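Local coordinates for sulfotransferase (Alicyclobacillus acidocaldarius subsp. acidocaldarius, PDB 3RNL), which probably transfers a sulfuryl group to an acceptor substrate, and binds magnesium ions in the crystal, at residues 143-147 against 159-163; 35-39 against 76-80. Numbering follows the deposited sequence.

Interaction 1: residues 143-147 against 159-163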
loop_
_atom_site.group_PDB
_atom_site.type_symbol
_atom_site.label_atom_id
_atom_site.label_comp_id
_atom_site.label_asym_id
_atom_site.label_seq_id
_atom_site.Cartn_x
_atom_site.Cartn_y
_atom_site.Cartn_z
ATOM N N SER A 143 -17.238 14.640 -0.974
ATOM C CA SER A 143 -16.397 13.656 -1.672
ATOM C C SER A 143 -16.669 12.246 -1.124
ATOM O O SER A 143 -16.759 11.277 -1.882
ATOM C CB SER A 143 -14.913 14.041 -1.546
ATOM O OG SER A 143 -14.103 13.403 -2.540
ATOM N N LEU A 144 -16.824 12.139 0.194
ATOM C CA LEU A 144 -17.154 10.863 0.823
ATOM C C LEU A 144 -18.473 10.324 0.290
ATOM O O LEU A 144 -18.618 9.122 0.044
ATOM C CB LEU A 144 -17.289 11.031 2.341
ATOM C CG LEU A 144 -16.013 10.991 3.172
ATOM C CD1 LEU A 144 -16.318 11.491 4.585
ATOM C CD2 LEU A 144 -15.430 9.566 3.207
ATOM N N ALA A 145 -19.444 11.217 0.142
ATOM C CA ALA A 145 -20.789 10.824 -0.247
ATOM C C ALA A 145 -20.844 10.300 -1.682
ATOM O O ALA A 145 -21.777 9.578 -2.048
ATOM C CB ALA A 145 -21.759 11.991 -0.056
ATOM N N LYS A 146 -19.854 10.665 -2.493
ATOM C CA LYS A 146 -19.807 10.212 -3.881
ATOM C C LYS A 146 -19.118 8.863 -4.087
ATOM O O LYS A 146 -19.040 8.382 -5.221
ATOM C CB LYS A 146 -19.116 11.257 -4.769
ATOM C CG LYS A 146 -19.969 12.492 -5.003
ATOM C CD LYS A 146 -19.456 13.310 -6.168
ATOM C CE LYS A 146 -20.448 14.398 -6.553
ATOM N NZ LYS A 146 -21.763 13.836 -6.978
ATOM N N GLU A 147 -18.605 8.254 -3.024
ATOM C CA GLU A 147 -17.767 7.066 -3.225
ATOM C C GLU A 147 -18.477 5.926 -3.966
ATOM O O GLU A 147 -17.926 5.361 -4.915
ATOM C CB GLU A 147 -17.193 6.545 -1.904
ATOM C CG GLU A 147 -16.350 5.289 -2.101
ATOM C CD GLU A 147 -15.671 4.833 -0.823
ATOM O OE1 GLU A 147 -15.691 5.604 0.160
ATOM O OE2 GLU A 147 -15.124 3.705 -0.814
ATOM N N TRP A 159 -9.808 7.276 -5.025
ATOM C CA TRP A 159 -11.078 7.882 -4.660
ATOM C C TRP A 159 -11.893 7.038 -3.677
ATOM O O TRP A 159 -12.913 7.523 -3.165
ATOM C CB TRP A 159 -11.949 8.122 -5.899
ATOM C CG TRP A 159 -11.365 8.997 -6.968
ATOM C CD1 TRP A 159 -10.594 8.597 -8.034
ATOM C CD2 TRP A 159 -11.576 10.406 -7.133
ATOM N NE1 TRP A 159 -10.292 9.679 -8.833
ATOM C CE2 TRP A 159 -10.879 10.800 -8.301
ATOM C CE3 TRP A 159 -12.273 11.372 -6.405
ATOM C CZ2 TRP A 159 -10.863 12.120 -8.755
ATOM C CZ3 TRP A 159 -12.264 12.696 -6.863
ATOM C CH2 TRP A 159 -11.557 13.054 -8.021
ATOM N N TYR A 160 -11.494 5.796 -3.382
ATOM C CA TYR A 160 -12.452 5.018 -2.609
ATOM C C TYR A 160 -11.989 5.122 -1.168
ATOM O O TYR A 160 -11.284 4.248 -0.645
ATOM C CB TYR A 160 -12.334 3.529 -2.997
ATOM C CG TYR A 160 -12.525 3.146 -4.463
ATOM C CD1 TYR A 160 -12.971 4.055 -5.415
ATOM C CD2 TYR A 160 -12.254 1.847 -4.878
ATOM C CE1 TYR A 160 -13.127 3.666 -6.759
ATOM C CE2 TYR A 160 -12.404 1.456 -6.195
ATOM C CZ TYR A 160 -12.833 2.362 -7.130
ATOM O OH TYR A 160 -12.966 1.933 -8.441
ATOM N N TYR A 161 -12.597 6.051 -0.454
ATOM C CA TYR A 161 -12.099 6.420 0.857
ATOM C C TYR A 161 -12.328 5.278 1.814
ATOM O O TYR A 161 -11.437 4.905 2.577
ATOM C CB TYR A 161 -12.842 7.652 1.355
ATOM C CG TYR A 161 -12.566 8.863 0.511
ATOM C CD1 TYR A 161 -11.276 9.349 0.364
ATOM C CD2 TYR A 161 -13.602 9.534 -0.132
ATOM C CE1 TYR A 161 -11.016 10.463 -0.420
ATOM C CE2 TYR A 161 -13.353 10.642 -0.913
ATOM C CZ TYR A 161 -12.065 11.109 -1.047
ATOM O OH TYR A 161 -11.826 12.221 -1.826
ATOM N N ARG A 162 -13.542 4.751 1.783
ATOM C CA ARG A 162 -13.917 3.648 2.668
ATOM C C ARG A 162 -13.378 2.298 2.186
ATOM O O ARG A 162 -12.801 1.544 2.972
ATOM C CB ARG A 162 -15.449 3.573 2.822
ATOM C CG ARG A 162 -16.062 4.675 3.695
ATOM C CD ARG A 162 -17.609 4.635 3.613
ATOM N NE ARG A 162 -18.244 5.162 4.829
ATOM C CZ ARG A 162 -18.670 6.413 4.975
ATOM N NH1 ARG A 162 -18.531 7.279 3.983
ATOM N NH2 ARG A 162 -19.239 6.798 6.111
ATOM N N ALA A 163 -13.556 1.987 0.900
ATOM C CA ALA A 163 -13.269 0.627 0.445
ATOM C C ALA A 163 -11.799 0.269 0.661
ATOM O O ALA A 163 -11.462 -0.851 1.066
ATOM C CB ALA A 163 -13.650 0.447 -1.023
HETATM O O HOH W 1 -15.142 9.270 -3.546
HETATM O O HOH W 2 -17.484 7.061 1.334
#
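The last turn of helix 140-145 and the start of the next helix, at Glu147, run past the irregular segment 159-163, whose backbone takes helical angles from Tyr161 onward. The CA atoms come closest at Glu147 and Tyr160, 5.7 Å apart, and at Leu144 and Tyr161, 6.7 Å apart. Glu147, extended with chi1 and chi2 both t, carries its carboxylate to backbone amides of the segment 159-163: Arg162 N donates to Glu147 OE1 at 2.8 Å and Ala163 N to Glu147 OE2 at 2.9 Å, so both oxygens are held by main chain. A water links the same Glu147 OE1 (2.6 Å) to Leu144 O (2.7 Å) and Arg162 NH1 (2.9 Å), tying the guanidinium to the helix end without a direct salt bridge. A second water bridges Ser143 O and Trp159 O. Tyr161 points at the helix; its OH donates to Ser143 OG at 2.7 Å, and Ser143 OG also hydrogen-bonds to Glu136 and Arg150. Leu144 CD2 packs on Tyr161 CB at 3.7 Å. The contact joins the end of helix 140-145 and the start of helix 147-152 to the loop that follows, ahead of helix 167-178. Tyr161 also rests on helix 119-132, while Leu144 and Arg162 meet helix 273-294, Arg162 through a cation-pi contact with Phe282.

Interaction 2: residues 35-39 against 76-80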
loop_
_atom_site.group_PDB
_atom_site.type_symbol
_atom_site.label_atom_id
_atom_site.label_comp_id
_atom_site.label_asym_id
_atom_site.label_seq_id
_atom_site.Cartn_x
_atom_site.Cartn_y
_atom_site.Cartn_z
ATOM N N TYR A 35 17.597 -3.628 -3.605
ATOM C CA TYR A 35 17.330 -2.849 -4.815
ATOM C C TYR A 35 15.834 -2.713 -5.037
ATOM O O TYR A 35 15.117 -3.703 -4.990
ATOM C CB TYR A 35 17.931 -3.503 -6.065
ATOM C CG TYR A 35 17.691 -2.653 -7.294
ATOM C CD1 TYR A 35 18.563 -1.616 -7.613
ATOM C CD2 TYR A 35 16.581 -2.855 -8.107
ATOM C CE1 TYR A 35 18.351 -0.813 -8.715
ATOM C CE2 TYR A 35 16.364 -2.050 -9.225
ATOM C CZ TYR A 35 17.254 -1.032 -9.515
ATOM O OH TYR A 35 17.055 -0.209 -10.600
ATOM N N ILE A 36 15.363 -1.478 -5.141
ATOM C CA ILE A 36 14.008 -1.153 -5.575
ATOM C C ILE A 36 14.044 -0.250 -6.805
ATOM O O ILE A 36 14.723 0.781 -6.760
ATOM C CB ILE A 36 13.170 -0.524 -4.457
ATOM C CG1 ILE A 36 13.111 -1.467 -3.252
ATOM C CG2 ILE A 36 11.760 -0.238 -4.972
ATOM C CD1 ILE A 36 12.468 -0.821 -2.049
ATOM N N PRO A 37 13.430 -0.657 -7.926
ATOM C CA PRO A 37 13.518 0.211 -9.108
ATOM C C PRO A 37 12.856 1.570 -8.903
ATOM O O PRO A 37 11.997 1.709 -8.045
ATOM C CB PRO A 37 12.771 -0.579 -10.195
ATOM C CG PRO A 37 11.900 -1.525 -9.467
ATOM C CD PRO A 37 12.608 -1.855 -8.172
ATOM N N PRO A 38 13.280 2.582 -9.683
ATOM C CA PRO A 38 12.684 3.920 -9.557
ATOM C C PRO A 38 11.199 3.957 -9.952
ATOM O O PRO A 38 10.509 4.933 -9.667
ATOM C CB PRO A 38 13.568 4.808 -10.457
ATOM C CG PRO A 38 14.291 3.854 -11.376
ATOM C CD PRO A 38 14.419 2.547 -10.617
ATOM N N LYS A 39 10.717 2.908 -10.607
ATOM C CA LYS A 39 9.313 2.829 -11.010
ATOM C C LYS A 39 8.414 2.396 -9.857
ATOM O O LYS A 39 8.599 1.320 -9.300
ATOM C CB LYS A 39 9.162 1.834 -12.164
ATOM C CG LYS A 39 7.726 1.570 -12.594
ATOM C CD LYS A 39 7.113 2.810 -13.194
ATOM C CE LYS A 39 5.686 2.523 -13.625
ATOM N NZ LYS A 39 5.127 3.709 -14.333
ATOM N N LEU A 76 12.197 -3.788 -15.425
ATOM C CA LEU A 76 12.313 -2.874 -14.282
ATOM C C LEU A 76 13.512 -3.233 -13.420
ATOM O O LEU A 76 14.018 -2.406 -12.659
ATOM C CB LEU A 76 11.068 -2.948 -13.404
ATOM C CG LEU A 76 9.805 -2.384 -14.036
ATOM C CD1 LEU A 76 8.667 -2.409 -13.004
ATOM C CD2 LEU A 76 10.052 -0.958 -14.560
ATOM N N PHE A 77 13.915 -4.496 -13.492
ATOM C CA PHE A 77 14.960 -5.010 -12.613
ATOM C C PHE A 77 16.345 -5.013 -13.244
ATOM O O PHE A 77 17.297 -5.545 -12.673
ATOM C CB PHE A 77 14.525 -6.353 -12.026
ATOM C CG PHE A 77 13.169 -6.271 -11.392
ATOM C CD1 PHE A 77 13.018 -5.704 -10.130
ATOM C CD2 PHE A 77 12.035 -6.645 -12.095
ATOM C CE1 PHE A 77 11.768 -5.562 -9.561
ATOM C CE2 PHE A 77 10.777 -6.514 -11.527
ATOM C CZ PHE A 77 10.642 -5.967 -10.255
ATOM N N ASP A 78 16.445 -4.446 -14.442
ATOM C CA ASP A 78 17.730 -4.422 -15.148
ATOM C C ASP A 78 18.860 -3.773 -14.335
ATOM O O ASP A 78 20.028 -4.096 -14.528
ATOM C CB ASP A 78 17.591 -3.725 -16.508
ATOM C CG ASP A 78 16.929 -4.612 -17.555
ATOM O OD1 ASP A 78 16.772 -5.831 -17.307
ATOM O OD2 ASP A 78 16.574 -4.091 -18.634
ATOM N N GLY A 79 18.509 -2.866 -13.426
ATOM C CA GLY A 79 19.505 -2.157 -12.641
ATOM C C GLY A 79 20.044 -2.897 -11.427
ATOM O O GLY A 79 20.969 -2.418 -10.765
ATOM N N VAL A 80 19.470 -4.059 -11.117
ATOM C CA VAL A 80 19.988 -4.868 -10.018
ATOM C C VAL A 80 21.432 -5.280 -10.285
ATOM O O VAL A 80 21.757 -5.726 -11.389
ATOM C CB VAL A 80 19.169 -6.173 -9.844
ATOM C CG1 VAL A 80 19.862 -7.112 -8.849
ATOM C CG2 VAL A 80 17.741 -5.876 -9.406
HETATM O O HOH W 3 16.226 -1.127 -12.782
#
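Tyr35 lays one face of its ring over the backbone of Gly79 and Val80, with Tyr35 CD2 3.5 Å from Val80 CG2 and Tyr35 CE1 3.7 Å from Gly79 O. Gly79 belongs to a type I turn from Phe77 to Val80, closed by Val80 N to Phe77 O at 3.1 Å; a CB there would clash with Tyr35 OH. One water joins Tyr35 OH (2.5 Å), Leu76 O (2.6 Å) and Gly79 N (2.9 Å), filling the gap between ring and turn. Farther along, Pro37 CB lies 3.3 Å from Leu76 O, Pro37 CG lies 4.0 Å from Phe77 CE1, and Lys39 CB meets Leu76 CD2 at 3.8 Å, while Lys39 NZ reaches Tyr65 O. Tyr35 pairs through its backbone with Ala85 and Gly87, so the turn after helix 70-75 packs against the end of edge strand 34-35 just before the chain enters its parallel neighbour, strand 85-89, on which Phe77 and Val80 also rest.

Overall arrangement
Interaction 2 comes first along the chain and closes before interaction 1 opens. They lie on opposite sides of the chain's centre, with their own centres 33 Å apart and nearest atoms about 17 Å apart, so they do not touch. Interaction 2 sits at the edge of the five-stranded parallel sheet, beside strand 34-35, with Tyr35 about 6 Å (side chain to ion) from a bound magnesium. Interaction 1 lies among helices, touching 119-132 and 273-294, away from the magnesium sites. Within the alpha-beta-alpha sandwich, interaction 2 joins two loops where the chain leads into strand 85-89; interaction 1 joins a helix end and a loop before helix 167-178 and the opposite edge strand, 183-187.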